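Local coordinates for protein carbohydrate kinase, FGGY (Rhodospirillum rubrum, PDB 3IFR) that probably phosphorylates D-xylulose at the expense of ATP, as a xylulose kinase of the FGGY carbohydrate kinase family, at residues N168-R179 and P211-A222; R403-T411 and L424-A432. One frame throughout, in Å; residues are numbered along the deposited sequence.

Contact 1: residues N168-R179 and P211-A222; sequences NMLLTGERVVDR and PPAHPTHRVLGA
Val177 and His214 are joined by the backbone of a short parallel pairing, in which Val177 N donates to Pro212 O (3.1 Å), Val177 O accepts from His214 N, and, just past the strand, Arg179 N donates to His214 O. Apolar contacts flank it. The ring of Pro211 presses its CG on Val177 CG1 and selenomethionine Met169 CE, and also covers one face of the Arg175 guanidinium. Leu220 splits its branches: CD1 meets Val176 CG2 tip to tip, unusually tight at 3.3 Å, while CD2 lies on CB of Asn168 (3.6 Å). Pro215 CB sits over the rim of the Arg179 guanidinium. Waters add polar links: one joins Asp178 OD2 to Thr216 OG1, another bridges Asp178 OD1, Arg179 NE and Thr216 N, and a third accepts from Ala222 N beside Thr172 O and Glu174 OE2. Thr172 OG1, held between the backbone N and the carbonyl carbon (chi1 61°), donates to Asn168 O (2.8 Å) and accepts from Glu174 N, an ST turn. A valine in place of this threonine would probably leave Glu174 N without its acceptor. Asp178 OD1 N-caps the next helix at Asn180 N while OD2 bonds Tyr164 OH; Thr216 OG1 bonds Gly242 O. Helix 163-172 packs against edge strand 219-222, whose Leu220-Gly221 bulge faces Val239 of strand 238-244.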
loop_
_atom_site.group_PDB
_atom_site.type_symbol
_atom_site.label_atom_id
_atom_site.label_comp_id
_atom_site.label_asym_id
_atom_site.label_seq_id
_atom_site.Cartn_x
_atom_site.Cartn_y
_atom_site.Cartn_z
ATOM N N ASN A 168 0.966 17.746 -6.914
ATOM C CA ASN A 168 2.267 18.445 -6.967
ATOM C C ASN A 168 2.453 19.435 -8.158
ATOM O O ASN A 168 2.978 20.558 -7.998
ATOM C CB ASN A 168 3.408 17.439 -6.973
ATOM C CG ASN A 168 3.701 16.881 -5.609
ATOM O OD1 ASN A 168 3.549 17.577 -4.580
ATOM N ND2 ASN A 168 4.166 15.604 -5.575
HETATM N N MSE A 169 2.044 19.022 -9.352
HETATM C CA MSE A 169 2.084 19.956 -10.491
HETATM C C MSE A 169 1.269 21.210 -10.189
HETATM O O MSE A 169 1.786 22.301 -10.294
HETATM C CB MSE A 169 1.590 19.312 -11.783
HETATM C CG MSE A 169 2.287 18.024 -12.042
HETATM SE SE MSE A 169 1.688 17.183 -13.717
HETATM C CE MSE A 169 2.883 15.561 -13.792
ATOM N N LEU A 170 0.016 21.045 -9.766
ATOM C CA LEU A 170 -0.803 22.170 -9.371
ATOM C C LEU A 170 -0.145 23.061 -8.291
ATOM O O LEU A 170 -0.433 24.254 -8.239
ATOM C CB LEU A 170 -2.162 21.662 -8.871
ATOM C CG LEU A 170 -3.282 21.648 -9.917
ATOM C CD1 LEU A 170 -2.730 21.355 -11.275
ATOM C CD2 LEU A 170 -4.410 20.658 -9.567
ATOM N N LEU A 171 0.688 22.480 -7.411
ATOM C CA LEU A 171 1.347 23.235 -6.309
ATOM C C LEU A 171 2.571 24.054 -6.733
ATOM O O LEU A 171 2.774 25.176 -6.253
ATOM C CB LEU A 171 1.798 22.315 -5.155
ATOM C CG LEU A 171 0.695 21.626 -4.392
ATOM C CD1 LEU A 171 1.210 20.546 -3.465
ATOM C CD2 LEU A 171 -0.106 22.669 -3.631
ATOM N N THR A 172 3.364 23.483 -7.633
ATOM C CA THR A 172 4.717 23.969 -7.923
ATOM C C THR A 172 4.896 24.418 -9.375
ATOM O O THR A 172 5.836 25.118 -9.691
ATOM C CB THR A 172 5.742 22.839 -7.670
ATOM O OG1 THR A 172 5.459 21.739 -8.549
ATOM C CG2 THR A 172 5.618 22.337 -6.239
ATOM N N GLY A 173 4.008 23.987 -10.257
ATOM C CA GLY A 173 4.200 24.173 -11.675
ATOM C C GLY A 173 5.321 23.321 -12.244
ATOM O O GLY A 173 5.701 23.458 -13.397
ATOM N N GLU A 174 5.882 22.435 -11.446
ATOM C CA GLU A 174 6.878 21.549 -12.006
ATOM C C GLU A 174 6.189 20.407 -12.776
ATOM O O GLU A 174 5.012 20.143 -12.587
ATOM C CB GLU A 174 7.759 21.007 -10.879
ATOM C CG GLU A 174 8.505 22.090 -10.121
ATOM C CD GLU A 174 9.331 22.959 -11.060
ATOM O OE1 GLU A 174 9.526 22.566 -12.234
ATOM O OE2 GLU A 174 9.757 24.044 -10.628
ATOM N N ARG A 175 6.907 19.717 -13.637
ATOM C CA ARG A 175 6.312 18.578 -14.306
ATOM C C ARG A 175 7.155 17.325 -14.080
ATOM O O ARG A 175 8.120 17.114 -14.783
ATOM C CB ARG A 175 6.186 18.876 -15.789
ATOM C CG ARG A 175 5.184 18.021 -16.546
ATOM C CD ARG A 175 5.407 18.205 -18.060
ATOM N NE ARG A 175 4.713 17.211 -18.855
ATOM C CZ ARG A 175 5.327 16.263 -19.533
ATOM N NH1 ARG A 175 6.642 16.190 -19.500
ATOM N NH2 ARG A 175 4.635 15.402 -20.242
ATOM N N VAL A 176 6.816 16.514 -13.074
ATOM C CA VAL A 176 7.550 15.278 -12.815
ATOM C C VAL A 176 6.612 14.199 -12.327
ATOM O O VAL A 176 5.481 14.484 -11.966
ATOM C CB VAL A 176 8.687 15.452 -11.764
ATOM C CG1 VAL A 176 9.676 16.575 -12.179
ATOM C CG2 VAL A 176 8.121 15.628 -10.326
ATOM N N VAL A 177 7.074 12.952 -12.308
ATOM C CA VAL A 177 6.388 11.933 -11.529
ATOM C C VAL A 177 7.324 11.243 -10.524
ATOM O O VAL A 177 8.529 11.162 -10.746
ATOM C CB VAL A 177 5.726 10.890 -12.434
ATOM C CG1 VAL A 177 4.612 11.543 -13.180
ATOM C CG2 VAL A 177 6.742 10.279 -13.379
ATOM N N ASP A 178 6.763 10.773 -9.409
ATOM C CA ASP A 178 7.459 9.904 -8.471
ATOM C C ASP A 178 8.066 8.723 -9.254
ATOM O O ASP A 178 7.377 8.108 -10.121
ATOM C CB ASP A 178 6.428 9.389 -7.463
ATOM C CG ASP A 178 7.024 8.609 -6.310
ATOM O OD1 ASP A 178 8.256 8.428 -6.232
ATOM O OD2 ASP A 178 6.214 8.160 -5.461
ATOM N N ARG A 179 9.343 8.444 -8.980
ATOM C CA ARG A 179 9.980 7.194 -9.380
ATOM C C ARG A 179 9.019 6.027 -9.157
ATOM O O ARG A 179 8.938 5.108 -9.948
ATOM C CB ARG A 179 11.233 6.912 -8.498
ATOM C CG ARG A 179 12.504 7.760 -8.767
ATOM C CD ARG A 179 13.772 7.207 -7.997
ATOM N NE ARG A 179 13.548 7.103 -6.535
ATOM C CZ ARG A 179 14.457 6.713 -5.630
ATOM N NH1 ARG A 179 14.134 6.668 -4.350
ATOM N NH2 ARG A 179 15.691 6.398 -5.987
ATOM N N PRO A 211 6.646 12.229 -17.698
ATOM C CA PRO A 211 7.523 13.277 -17.171
ATOM C C PRO A 211 8.729 12.610 -16.549
ATOM O O PRO A 211 8.657 11.415 -16.261
ATOM C CB PRO A 211 6.649 13.980 -16.096
ATOM C CG PRO A 211 5.208 13.629 -16.448
ATOM C CD PRO A 211 5.303 12.227 -17.070
ATOM N N PRO A 212 9.832 13.350 -16.356
ATOM C CA PRO A 212 10.974 12.655 -15.757
ATOM C C PRO A 212 10.610 12.197 -14.350
ATOM O O PRO A 212 9.846 12.895 -13.645
ATOM C CB PRO A 212 12.060 13.745 -15.666
ATOM C CG PRO A 212 11.593 14.898 -16.455
ATOM C CD PRO A 212 10.089 14.783 -16.603
ATOM N N ALA A 213 11.164 11.055 -13.938
ATOM C CA ALA A 213 10.968 10.558 -12.576
ATOM C C ALA A 213 11.743 11.391 -11.546
ATOM O O ALA A 213 12.799 11.975 -11.846
ATOM C CB ALA A 213 11.351 9.090 -12.468
ATOM N N HIS A 214 11.214 11.446 -10.334
ATOM C CA HIS A 214 11.829 12.251 -9.281
ATOM C C HIS A 214 11.764 11.468 -7.978
ATOM O O HIS A 214 10.713 10.883 -7.664
ATOM C CB HIS A 214 11.071 13.573 -9.129
ATOM C CG HIS A 214 11.475 14.386 -7.935
ATOM N ND1 HIS A 214 12.413 15.389 -8.002
ATOM C CD2 HIS A 214 11.031 14.370 -6.653
ATOM C CE1 HIS A 214 12.550 15.946 -6.808
ATOM N NE2 HIS A 214 11.700 15.359 -5.984
ATOM N N PRO A 215 12.876 11.451 -7.210
ATOM C CA PRO A 215 12.856 10.631 -5.990
ATOM C C PRO A 215 12.222 11.395 -4.851
ATOM O O PRO A 215 12.524 12.567 -4.634
ATOM C CB PRO A 215 14.339 10.389 -5.704
ATOM C CG PRO A 215 15.071 11.523 -6.435
ATOM C CD PRO A 215 14.081 12.290 -7.278
ATOM N N THR A 216 11.372 10.722 -4.099
ATOM C CA THR A 216 10.619 11.347 -3.028
ATOM C C THR A 216 11.399 12.295 -2.111
ATOM O O THR A 216 10.946 13.410 -1.828
ATOM C CB THR A 216 9.978 10.267 -2.163
ATOM O OG1 THR A 216 9.137 9.450 -2.978
ATOM C CG2 THR A 216 9.160 10.889 -1.056
ATOM N N HIS A 217 12.559 11.859 -1.626
ATOM C CA HIS A 217 13.271 12.616 -0.588
ATOM C C HIS A 217 13.848 13.974 -1.042
ATOM O O HIS A 217 14.110 14.849 -0.201
ATOM C CB HIS A 217 14.384 11.765 0.011
ATOM C CG HIS A 217 15.505 11.494 -0.936
ATOM N ND1 HIS A 217 15.446 10.507 -1.902
ATOM C CD2 HIS A 217 16.711 12.096 -1.088
ATOM C CE1 HIS A 217 16.577 10.501 -2.596
ATOM N NE2 HIS A 217 17.352 11.469 -2.129
ATOM N N ARG A 218 14.047 14.151 -2.351
ATOM C CA ARG A 218 14.598 15.401 -2.853
ATOM C C ARG A 218 13.508 16.454 -3.012
ATOM O O ARG A 218 12.362 16.113 -3.318
ATOM C CB ARG A 218 15.235 15.200 -4.218
ATOM C CG ARG A 218 16.568 14.520 -4.236
ATOM C CD ARG A 218 17.151 14.666 -5.635
ATOM N NE ARG A 218 18.068 13.582 -5.942
ATOM C CZ ARG A 218 18.320 13.137 -7.171
ATOM N NH1 ARG A 218 17.718 13.694 -8.236
ATOM N NH2 ARG A 218 19.178 12.128 -7.322
ATOM N N VAL A 219 13.866 17.725 -2.845
ATOM C CA VAL A 219 12.939 18.826 -3.041
ATOM C C VAL A 219 12.514 18.833 -4.495
ATOM O O VAL A 219 13.358 18.750 -5.384
ATOM C CB VAL A 219 13.584 20.214 -2.703
ATOM C CG1 VAL A 219 12.522 21.238 -2.423
ATOM C CG2 VAL A 219 14.471 20.119 -1.517
ATOM N N LEU A 220 11.206 18.947 -4.727
ATOM C CA LEU A 220 10.628 18.938 -6.065
ATOM C C LEU A 220 10.445 20.359 -6.641
ATOM O O LEU A 220 10.679 20.604 -7.835
ATOM C CB LEU A 220 9.302 18.146 -6.055
ATOM C CG LEU A 220 8.232 18.470 -7.109
ATOM C CD1 LEU A 220 8.839 18.323 -8.492
ATOM C CD2 LEU A 220 7.001 17.585 -7.007
ATOM N N GLY A 221 10.025 21.293 -5.792
ATOM C CA GLY A 221 9.875 22.679 -6.195
ATOM C C GLY A 221 9.321 23.484 -5.047
ATOM O O GLY A 221 9.478 23.125 -3.892
ATOM N N ALA A 222 8.672 24.591 -5.353
ATOM C CA ALA A 222 8.124 25.440 -4.312
ATOM C C ALA A 222 6.666 25.785 -4.656
ATOM O O ALA A 222 6.305 25.817 -5.816
ATOM C CB ALA A 222 8.942 26.695 -4.214
HETATM O O HOH W 1 8.321 25.229 -8.303
HETATM O O HOH W 2 7.522 7.017 -3.479
HETATM O O HOH W 3 10.765 7.970 -5.417
#

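Contact 2: residues R403-T411 and L424-A432; sequences RFFASDGGT and LQRPVQLLA
Phe404 receives Leu424 on one face of its ring: CD2 of the leucine stands 3.6 Å from the ring centroid and only 14° off the normal, a CH-pi contact. The two side chains come from opposite directions, and the leucine CG, anti to its own backbone N (chi1 -168°), carries CD2 to the ring. Arg426 crosses the same phenylalanine obliquely, its CD 3.5 Å from Phe404 CE2. On that side of the sheet the row continues with Ala406, whose CB touches Leu430 CD2 (3.6 Å) and Val428 CG1; Leu430 CD2 also reaches Thr411 CG2. The other side carries Phe405, with CD1 3.8 Å from Gln429 CB and its own CB against Leu431 CD2.

These side chains are set in register by three backbone hydrogen bonds. Gln429 N donates to Phe404 O almost straight, at 174°, Ala406 N to Gln429 O, and Leu431 N to Ala406 O (2.9 Å). Near the start of the pairing a water accepts from Phe404 N and donates to Pro427 O. Past the end of strand 403-407, Thr411 OG1 and N both donate to Asp408 O, which ties the turn that places the threonine methyl beside Leu430.

Further out, the Gln429 amide is fixed by NE2, which bonds Leu430 O (2.9 Å) and Gly465 O of strand 463-468. Asp408 OD2 forms a salt bridge with Lys264, and Met417 of helix 414-424 covers Ala406, Thr411 and Leu430. Strand 403-407, that helix and strand 428-432 make a beta-alpha-beta crossover, two adjacent parallel strands with the helix packed on one face, as expected in the actin-like ATPase fold of FGGY kinases.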
loop_
_atom_site.group_PDB
_atom_site.type_symbol
_atom_site.label_atom_id
_atom_site.label_comp_id
_atom_site.label_asym_id
_atom_site.label_seq_id
_atom_site.Cartn_x
_atom_site.Cartn_y
_atom_site.Cartn_z
ATOM N N ARG A 403 13.143 -7.838 11.672
ATOM C CA ARG A 403 12.517 -7.005 12.683
ATOM C C ARG A 403 11.080 -6.720 12.236
ATOM O O ARG A 403 10.870 -6.099 11.174
ATOM C CB ARG A 403 13.316 -5.740 12.788
ATOM C CG ARG A 403 13.197 -4.923 14.022
ATOM C CD ARG A 403 13.573 -3.527 13.562
ATOM N NE ARG A 403 13.728 -2.522 14.581
ATOM C CZ ARG A 403 13.714 -1.225 14.303
ATOM N NH1 ARG A 403 13.507 -0.833 13.063
ATOM N NH2 ARG A 403 13.885 -0.322 15.263
ATOM N N PHE A 404 10.115 -7.184 13.034
ATOM C CA PHE A 404 8.706 -7.273 12.640
ATOM C C PHE A 404 7.759 -6.367 13.413
ATOM O O PHE A 404 7.846 -6.237 14.636
ATOM C CB PHE A 404 8.189 -8.705 12.801
ATOM C CG PHE A 404 8.868 -9.682 11.906
ATOM C CD1 PHE A 404 8.336 -9.984 10.676
ATOM C CD2 PHE A 404 10.080 -10.261 12.285
ATOM C CE1 PHE A 404 8.995 -10.866 9.827
ATOM C CE2 PHE A 404 10.738 -11.132 11.454
ATOM C CZ PHE A 404 10.208 -11.442 10.231
ATOM N N PHE A 405 6.831 -5.758 12.671
ATOM C CA PHE A 405 5.889 -4.816 13.242
ATOM C C PHE A 405 4.521 -5.213 12.737
ATOM O O PHE A 405 4.392 -5.663 11.603
ATOM C CB PHE A 405 6.230 -3.380 12.803
ATOM C CG PHE A 405 7.641 -2.936 13.173
ATOM C CD1 PHE A 405 7.864 -2.080 14.244
ATOM C CD2 PHE A 405 8.745 -3.399 12.472
ATOM C CE1 PHE A 405 9.168 -1.682 14.578
ATOM C CE2 PHE A 405 10.030 -2.998 12.799
ATOM C CZ PHE A 405 10.234 -2.138 13.845
ATOM N N ALA A 406 3.496 -5.062 13.566
ATOM C CA ALA A 406 2.149 -5.195 13.050
ATOM C C ALA A 406 1.364 -3.911 13.302
ATOM O O ALA A 406 1.568 -3.215 14.291
ATOM C CB ALA A 406 1.451 -6.409 13.610
ATOM N N SER A 407 0.492 -3.586 12.370
ATOM C CA SER A 407 -0.324 -2.392 12.468
ATOM C C SER A 407 -1.716 -2.717 11.949
ATOM O O SER A 407 -1.984 -3.844 11.503
ATOM C CB SER A 407 0.259 -1.288 11.612
ATOM O OG SER A 407 -0.079 -1.545 10.268
ATOM N N ASP A 408 -2.593 -1.723 12.021
ATOM C CA ASP A 408 -3.975 -1.837 11.562
ATOM C C ASP A 408 -4.872 -2.654 12.474
ATOM O O ASP A 408 -4.454 -3.121 13.547
ATOM C CB ASP A 408 -4.049 -2.410 10.149
ATOM C CG ASP A 408 -5.131 -1.746 9.318
ATOM O OD1 ASP A 408 -6.260 -1.552 9.827
ATOM O OD2 ASP A 408 -4.833 -1.386 8.157
ATOM N N GLY A 409 -6.097 -2.853 11.994
ATOM C CA GLY A 409 -7.202 -3.379 12.768
ATOM C C GLY A 409 -6.972 -4.684 13.499
ATOM O O GLY A 409 -7.410 -4.834 14.618
ATOM N N GLY A 410 -6.294 -5.631 12.867
ATOM C CA GLY A 410 -6.125 -6.938 13.472
ATOM C C GLY A 410 -5.302 -6.870 14.748
ATOM O O GLY A 410 -5.394 -7.767 15.604
ATOM N N THR A 411 -4.498 -5.817 14.889
ATOM C CA THR A 411 -3.700 -5.670 16.104
ATOM C C THR A 411 -4.562 -5.489 17.346
ATOM O O THR A 411 -4.102 -5.663 18.450
ATOM C CB THR A 411 -2.717 -4.512 16.034
ATOM O OG1 THR A 411 -3.431 -3.282 15.843
ATOM C CG2 THR A 411 -1.715 -4.740 14.919
ATOM N N LEU A 424 5.223 -17.146 13.511
ATOM C CA LEU A 424 6.358 -16.526 12.922
ATOM C C LEU A 424 7.567 -16.919 13.766
ATOM O O LEU A 424 8.651 -17.122 13.249
ATOM C CB LEU A 424 6.152 -15.019 12.972
ATOM C CG LEU A 424 7.117 -14.217 12.132
ATOM C CD1 LEU A 424 6.731 -14.398 10.684
ATOM C CD2 LEU A 424 7.040 -12.742 12.579
ATOM N N GLN A 425 7.390 -16.990 15.078
ATOM C CA GLN A 425 8.504 -17.395 15.928
ATOM C C GLN A 425 9.540 -16.265 15.861
ATOM O O GLN A 425 10.761 -16.487 15.812
ATOM C CB GLN A 425 9.034 -18.718 15.381
ATOM C CG GLN A 425 9.125 -19.959 16.309
ATOM C CD GLN A 425 8.440 -19.893 17.666
ATOM O OE1 GLN A 425 7.229 -20.012 17.793
ATOM N NE2 GLN A 425 9.245 -19.810 18.696
ATOM N N ARG A 426 9.032 -15.037 15.844
ATOM C CA ARG A 426 9.848 -13.859 16.109
ATOM C C ARG A 426 9.015 -12.845 16.842
ATOM O O ARG A 426 7.802 -12.867 16.748
ATOM C CB ARG A 426 10.412 -13.274 14.827
ATOM C CG ARG A 426 11.760 -13.882 14.480
ATOM C CD ARG A 426 11.884 -14.045 12.991
ATOM N NE ARG A 426 13.133 -14.685 12.542
ATOM C CZ ARG A 426 13.773 -15.653 13.195
ATOM N NH1 ARG A 426 13.313 -16.114 14.353
ATOM N NH2 ARG A 426 14.878 -16.166 12.678
ATOM N N PRO A 427 9.659 -11.973 17.631
ATOM C CA PRO A 427 8.861 -10.977 18.346
ATOM C C PRO A 427 8.115 -10.068 17.376
ATOM O O PRO A 427 8.672 -9.756 16.321
ATOM C CB PRO A 427 9.931 -10.190 19.131
ATOM C CG PRO A 427 11.072 -11.174 19.303
ATOM C CD PRO A 427 11.088 -11.889 17.977
ATOM N N VAL A 428 6.879 -9.683 17.694
ATOM C CA VAL A 428 6.137 -8.812 16.801
ATOM C C VAL A 428 5.831 -7.500 17.527
ATOM O O VAL A 428 5.177 -7.517 18.562
ATOM C CB VAL A 428 4.801 -9.454 16.314
ATOM C CG1 VAL A 428 4.035 -8.469 15.492
ATOM C CG2 VAL A 428 5.008 -10.781 15.539
ATOM N N GLN A 429 6.289 -6.368 17.008
ATOM C CA GLN A 429 5.988 -5.079 17.653
ATOM C C GLN A 429 4.675 -4.499 17.130
ATOM O O GLN A 429 4.606 -4.090 15.971
ATOM C CB GLN A 429 7.110 -4.074 17.395
ATOM C CG GLN A 429 6.788 -2.630 17.888
ATOM C CD GLN A 429 6.795 -2.525 19.411
ATOM O OE1 GLN A 429 7.863 -2.483 20.032
ATOM N NE2 GLN A 429 5.597 -2.505 20.018
ATOM N N LEU A 430 3.640 -4.482 17.968
ATOM C CA LEU A 430 2.347 -3.913 17.593
ATOM C C LEU A 430 2.427 -2.382 17.668
ATOM O O LEU A 430 3.171 -1.830 18.488
ATOM C CB LEU A 430 1.230 -4.396 18.522
ATOM C CG LEU A 430 0.895 -5.881 18.591
ATOM C CD1 LEU A 430 -0.420 -6.091 19.420
ATOM C CD2 LEU A 430 0.789 -6.480 17.151
ATOM N N LEU A 431 1.680 -1.713 16.796
ATOM C CA LEU A 431 1.610 -0.259 16.793
ATOM C C LEU A 431 0.295 0.195 16.167
ATOM O O LEU A 431 -0.375 -0.550 15.444
ATOM C CB LEU A 431 2.775 0.335 16.015
ATOM C CG LEU A 431 2.692 -0.008 14.532
ATOM C CD1 LEU A 431 2.393 1.241 13.727
ATOM C CD2 LEU A 431 3.998 -0.632 14.055
ATOM N N ALA A 432 -0.095 1.415 16.476
ATOM C CA ALA A 432 -1.267 1.990 15.831
ATOM C C ALA A 432 -0.820 3.177 15.003
ATOM O O ALA A 432 -0.022 4.007 15.452
ATOM C CB ALA A 432 -2.293 2.416 16.868
HETATM O O HOH W 4 10.875 -8.830 15.663
#

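Overall arrangement
The two contacts come in series along the chain, contact 1 closing before contact 2 opens, and they lie on opposite sides of the chain's centre. Their centres are 33 Å apart and their nearest atoms about 18 Å, so they do not touch. Contact 1 belongs to the N-terminal FGGY domain, where it forms the small parallel sheet of strands 177-178 and 213-214 and sets helix 163-172 against strand 219-222, the edge of a mixed sheet that also holds strands 8-14, 77-84 and 238-244. Contact 2 belongs to the C-terminal domain and lies within a separate mixed sheet, between strands 260-265 and 463-468. Each samples one of the two actin-like halves: a junction at the sheet edge in one, an inner strand pair in the other.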